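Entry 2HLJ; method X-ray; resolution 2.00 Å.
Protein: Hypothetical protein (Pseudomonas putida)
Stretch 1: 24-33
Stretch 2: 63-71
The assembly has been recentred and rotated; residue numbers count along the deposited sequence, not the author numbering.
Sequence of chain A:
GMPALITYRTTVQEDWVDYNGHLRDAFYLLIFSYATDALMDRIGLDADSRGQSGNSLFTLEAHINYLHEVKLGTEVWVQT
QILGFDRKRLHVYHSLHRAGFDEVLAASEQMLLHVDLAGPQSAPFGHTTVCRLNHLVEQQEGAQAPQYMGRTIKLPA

Stretch 1 (24-33) RDAFYLLIFS
Stretch 2 (63-71) HINYLHEVK

The contact between residues 24-33 and 63-71 is a small helix-on-strand packing, burying 358 Å² in all, in which two tyrosines meet edge to face and each spends its hydroxyl on a backbone carbonyl of the opposite stretch. It illustrates a general principle: tyrosine can serve a buried interface twice, through its ring and through its terminal oxygen.

In the first stretch Arg24 is extended (phi/psi -68/146); the residues after it are helical, with regular i to i+4 bonds from Leu30 N to Ala26 O onward, and the helix continues beyond Ser33. The second opens inside a strand that is already under way and runs to Tyr66, followed by an irregular segment to Lys71. The helix and strand axes approach to 10.0 Å, with 119° between their N-to-C directions. The register is fixed by two CA pairs, Asp25 CA to Tyr66 CA and Leu29 CA to Ile64 CA, each 7.9 Å apart, so that advancing one helical turn corresponds to stepping back two residues along the strand. Because side chains alternate along a strand, Ile64 and Tyr66 both point toward the helix, whereas His63 points away.

Tyr28 is the hub. Its CA-to-CB bond points toward the strand, and with chi1 -69° (m) and chi2 77° it presents one ring face to the edge of Tyr66 (chi1 -55°, m; chi2 91°). The ring centroids lie 4.8 Å apart with planes at 81°, and Tyr28 CD1 comes within 3.5 Å of Tyr66 CE2. Tyr66 reaches back to Asp25, where its OH donates a weak hydrogen bond to Asp25 O at 3.0 Å.

The far end of Tyr28 reaches the segment after the strand. Its OH donates to His68 O at 2.7 Å, with the acceptor near the ring plane, and accepts a hydrogen bond from a water at 2.7 Å. That water in turn accepts from Val70 N, its oxygen 3.0 Å from that nitrogen, so one hydroxyl engages the segment both directly and through solvent. Val70 (chi1 t) adds an apolar contact, CG2 to Tyr28 CE2 at 3.9 Å.

Ile64, extended with chi1 and chi2 both t, carries its CD1 into the apolar end of the contact. Ile64 CD1 lies 4.1 Å from Tyr28 CB, 4.3 Å from Leu29 CD1 and 3.9 Å from Phe32 CE2, sitting at the edge of the Phe32 ring, near its plane (chi1 m, chi2 -33°). A single methyl thus touches residues on successive helical turns.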

# COMPACT_ATOMS: atom_id res chain seq x y z
N ARG A 24 1.13 5.55 10.20
CA ARG A 24 0.57 5.96 8.89
C ARG A 24 0.39 4.75 7.98
O ARG A 24 1.20 3.81 8.02
CB ARG A 24 1.46 7.04 8.25
CG ARG A 24 1.01 7.46 6.84
CD ARG A 24 2.03 8.37 6.19
NE ARG A 24 2.12 9.65 6.87
CZ ARG A 24 1.25 10.64 6.69
NH1 ARG A 24 0.20 10.52 5.86
NH2 ARG A 24 1.43 11.77 7.36
N ASP A 25 -0.67 4.79 7.16
CA ASP A 25 -1.06 3.68 6.28
C ASP A 25 0.11 3.16 5.44
O ASP A 25 0.31 1.94 5.33
CB ASP A 25 -2.25 4.07 5.36
CG ASP A 25 -2.03 5.40 4.57
OD1 ASP A 25 -0.92 6.04 4.59
OD2 ASP A 25 -3.01 5.82 3.95
N ALA A 26 0.92 4.07 4.89
CA ALA A 26 1.99 3.64 3.99
C ALA A 26 3.09 2.84 4.71
O ALA A 26 3.79 2.01 4.11
CB ALA A 26 2.58 4.83 3.27
N PHE A 27 3.25 3.11 6.01
CA PHE A 27 4.31 2.50 6.78
C PHE A 27 3.92 1.09 7.24
O PHE A 27 4.81 0.29 7.53
CB PHE A 27 4.78 3.40 7.92
CG PHE A 27 5.55 4.62 7.46
CD1 PHE A 27 6.68 4.48 6.69
CD2 PHE A 27 5.11 5.91 7.75
CE1 PHE A 27 7.37 5.61 6.23
CE2 PHE A 27 5.78 7.01 7.30
CZ PHE A 27 6.92 6.86 6.54
N TYR A 28 2.63 0.77 7.27
CA TYR A 28 2.25 -0.67 7.40
C TYR A 28 2.81 -1.40 6.17
O TYR A 28 3.45 -2.45 6.31
CB TYR A 28 0.76 -0.89 7.39
CG TYR A 28 -0.09 -0.44 8.55
CD1 TYR A 28 -0.43 0.89 8.72
CD2 TYR A 28 -0.70 -1.37 9.41
CE1 TYR A 28 -1.26 1.29 9.73
CE2 TYR A 28 -1.55 -0.99 10.42
CZ TYR A 28 -1.83 0.36 10.58
OH TYR A 28 -2.69 0.80 11.58
N LEU A 29 2.60 -0.83 4.99
CA LEU A 29 3.14 -1.39 3.74
C LEU A 29 4.67 -1.40 3.67
O LEU A 29 5.23 -2.33 3.13
CB LEU A 29 2.53 -0.73 2.49
CG LEU A 29 2.57 -1.53 1.19
CD1 LEU A 29 1.64 -2.77 1.20
CD2 LEU A 29 2.18 -0.63 -0.01
N LEU A 30 5.34 -0.40 4.25
CA LEU A 30 6.79 -0.44 4.35
C LEU A 30 7.30 -1.62 5.16
O LEU A 30 8.27 -2.30 4.76
CB LEU A 30 7.36 0.89 4.93
CG LEU A 30 8.87 0.94 4.93
CD1 LEU A 30 9.44 0.79 3.52
CD2 LEU A 30 9.41 2.22 5.60
N ILE A 31 6.68 -1.86 6.32
CA ILE A 31 7.03 -3.01 7.17
C ILE A 31 6.83 -4.29 6.39
O ILE A 31 7.69 -5.16 6.38
CB ILE A 31 6.15 -3.03 8.45
CG1 ILE A 31 6.47 -1.85 9.35
CG2 ILE A 31 6.25 -4.37 9.17
CD1 ILE A 31 5.36 -1.56 10.34
N PHE A 32 5.71 -4.42 5.68
CA PHE A 32 5.55 -5.57 4.80
C PHE A 32 6.60 -5.68 3.66
O PHE A 32 7.03 -6.79 3.31
CB PHE A 32 4.13 -5.63 4.20
CG PHE A 32 3.02 -5.84 5.20
CD1 PHE A 32 3.19 -6.59 6.36
CD2 PHE A 32 1.73 -5.38 4.90
CE1 PHE A 32 2.12 -6.81 7.22
CE2 PHE A 32 0.70 -5.52 5.78
CZ PHE A 32 0.87 -6.27 6.93
N SER A 33 7.05 -4.55 3.10
CA SER A 33 8.10 -4.54 2.04
C SER A 33 9.41 -5.11 2.56
O SER A 33 10.09 -5.87 1.88
CB SER A 33 8.36 -3.11 1.51
OG SER A 33 8.94 -3.08 0.20
N HIS A 63 -3.15 -5.46 -2.28
CA HIS A 63 -4.31 -5.00 -1.53
C HIS A 63 -3.86 -4.92 -0.09
O HIS A 63 -3.01 -5.69 0.32
CB HIS A 63 -5.50 -5.97 -1.65
CG HIS A 63 -6.83 -5.32 -1.40
ND1 HIS A 63 -7.50 -5.46 -0.22
CD2 HIS A 63 -7.58 -4.49 -2.16
CE1 HIS A 63 -8.60 -4.74 -0.25
NE2 HIS A 63 -8.68 -4.14 -1.42
N ILE A 64 -4.41 -3.99 0.68
CA ILE A 64 -4.13 -3.97 2.10
C ILE A 64 -5.36 -3.61 2.88
O ILE A 64 -6.07 -2.66 2.55
CB ILE A 64 -2.90 -3.10 2.45
CG1 ILE A 64 -2.72 -3.01 3.95
CG2 ILE A 64 -3.00 -1.73 1.89
CD1 ILE A 64 -1.34 -2.54 4.28
N ASN A 65 -5.64 -4.43 3.88
CA ASN A 65 -6.71 -4.15 4.83
C ASN A 65 -6.12 -3.71 6.14
O ASN A 65 -5.28 -4.42 6.68
CB ASN A 65 -7.52 -5.39 5.05
CG ASN A 65 -8.22 -5.79 3.80
OD1 ASN A 65 -7.63 -6.41 2.92
ND2 ASN A 65 -9.48 -5.39 3.68
N TYR A 66 -6.62 -2.60 6.68
CA TYR A 66 -6.13 -2.10 7.96
C TYR A 66 -7.23 -2.31 8.99
O TYR A 66 -8.28 -1.69 8.89
CB TYR A 66 -5.81 -0.62 7.86
CG TYR A 66 -4.83 -0.25 6.77
CD1 TYR A 66 -5.28 0.09 5.49
CD2 TYR A 66 -3.47 -0.11 7.05
CE1 TYR A 66 -4.40 0.49 4.51
CE2 TYR A 66 -2.60 0.30 6.08
CZ TYR A 66 -3.05 0.58 4.82
OH TYR A 66 -2.12 0.98 3.88
N LEU A 67 -7.01 -3.23 9.93
CA LEU A 67 -8.02 -3.60 10.93
C LEU A 67 -7.86 -2.80 12.21
O LEU A 67 -8.85 -2.53 12.88
CB LEU A 67 -7.96 -5.11 11.22
CG LEU A 67 -8.28 -6.07 10.06
CD1 LEU A 67 -9.54 -5.65 9.29
CD2 LEU A 67 -7.14 -6.21 9.09
N HIS A 68 -6.64 -2.38 12.54
CA HIS A 68 -6.36 -1.70 13.79
C HIS A 68 -5.23 -0.70 13.66
O HIS A 68 -4.25 -0.88 12.92
CB HIS A 68 -5.97 -2.71 14.86
CG HIS A 68 -7.07 -3.67 15.17
ND1 HIS A 68 -8.11 -3.35 16.01
CD2 HIS A 68 -7.32 -4.92 14.71
CE1 HIS A 68 -8.94 -4.37 16.08
NE2 HIS A 68 -8.49 -5.33 15.30
N GLU A 69 -5.42 0.39 14.38
CA GLU A 69 -4.37 1.40 14.58
C GLU A 69 -3.22 0.77 15.32
O GLU A 69 -3.39 -0.15 16.13
CB GLU A 69 -4.91 2.61 15.33
CG GLU A 69 -5.10 2.39 16.85
CD GLU A 69 -6.22 1.37 17.19
OE1 GLU A 69 -7.13 1.14 16.35
OE2 GLU A 69 -6.18 0.79 18.30
N VAL A 70 -2.02 1.28 15.06
CA VAL A 70 -0.84 0.82 15.74
C VAL A 70 -0.14 2.05 16.27
O VAL A 70 0.10 3.01 15.55
CB VAL A 70 0.07 0.01 14.78
CG1 VAL A 70 1.29 -0.46 15.49
CG2 VAL A 70 -0.72 -1.18 14.20
N LYS A 71 0.15 2.02 17.56
CA LYS A 71 0.62 3.19 18.24
C LYS A 71 2.16 3.22 18.30
O LYS A 71 2.85 2.19 18.21
CB LYS A 71 0.02 3.27 19.67
CG LYS A 71 -1.50 3.40 19.75
CD LYS A 71 -1.93 3.38 21.21
CE LYS A 71 -3.44 3.48 21.39
NZ LYS A 71 -4.04 4.72 20.81
O HOH W 1 -2.20 3.19 12.77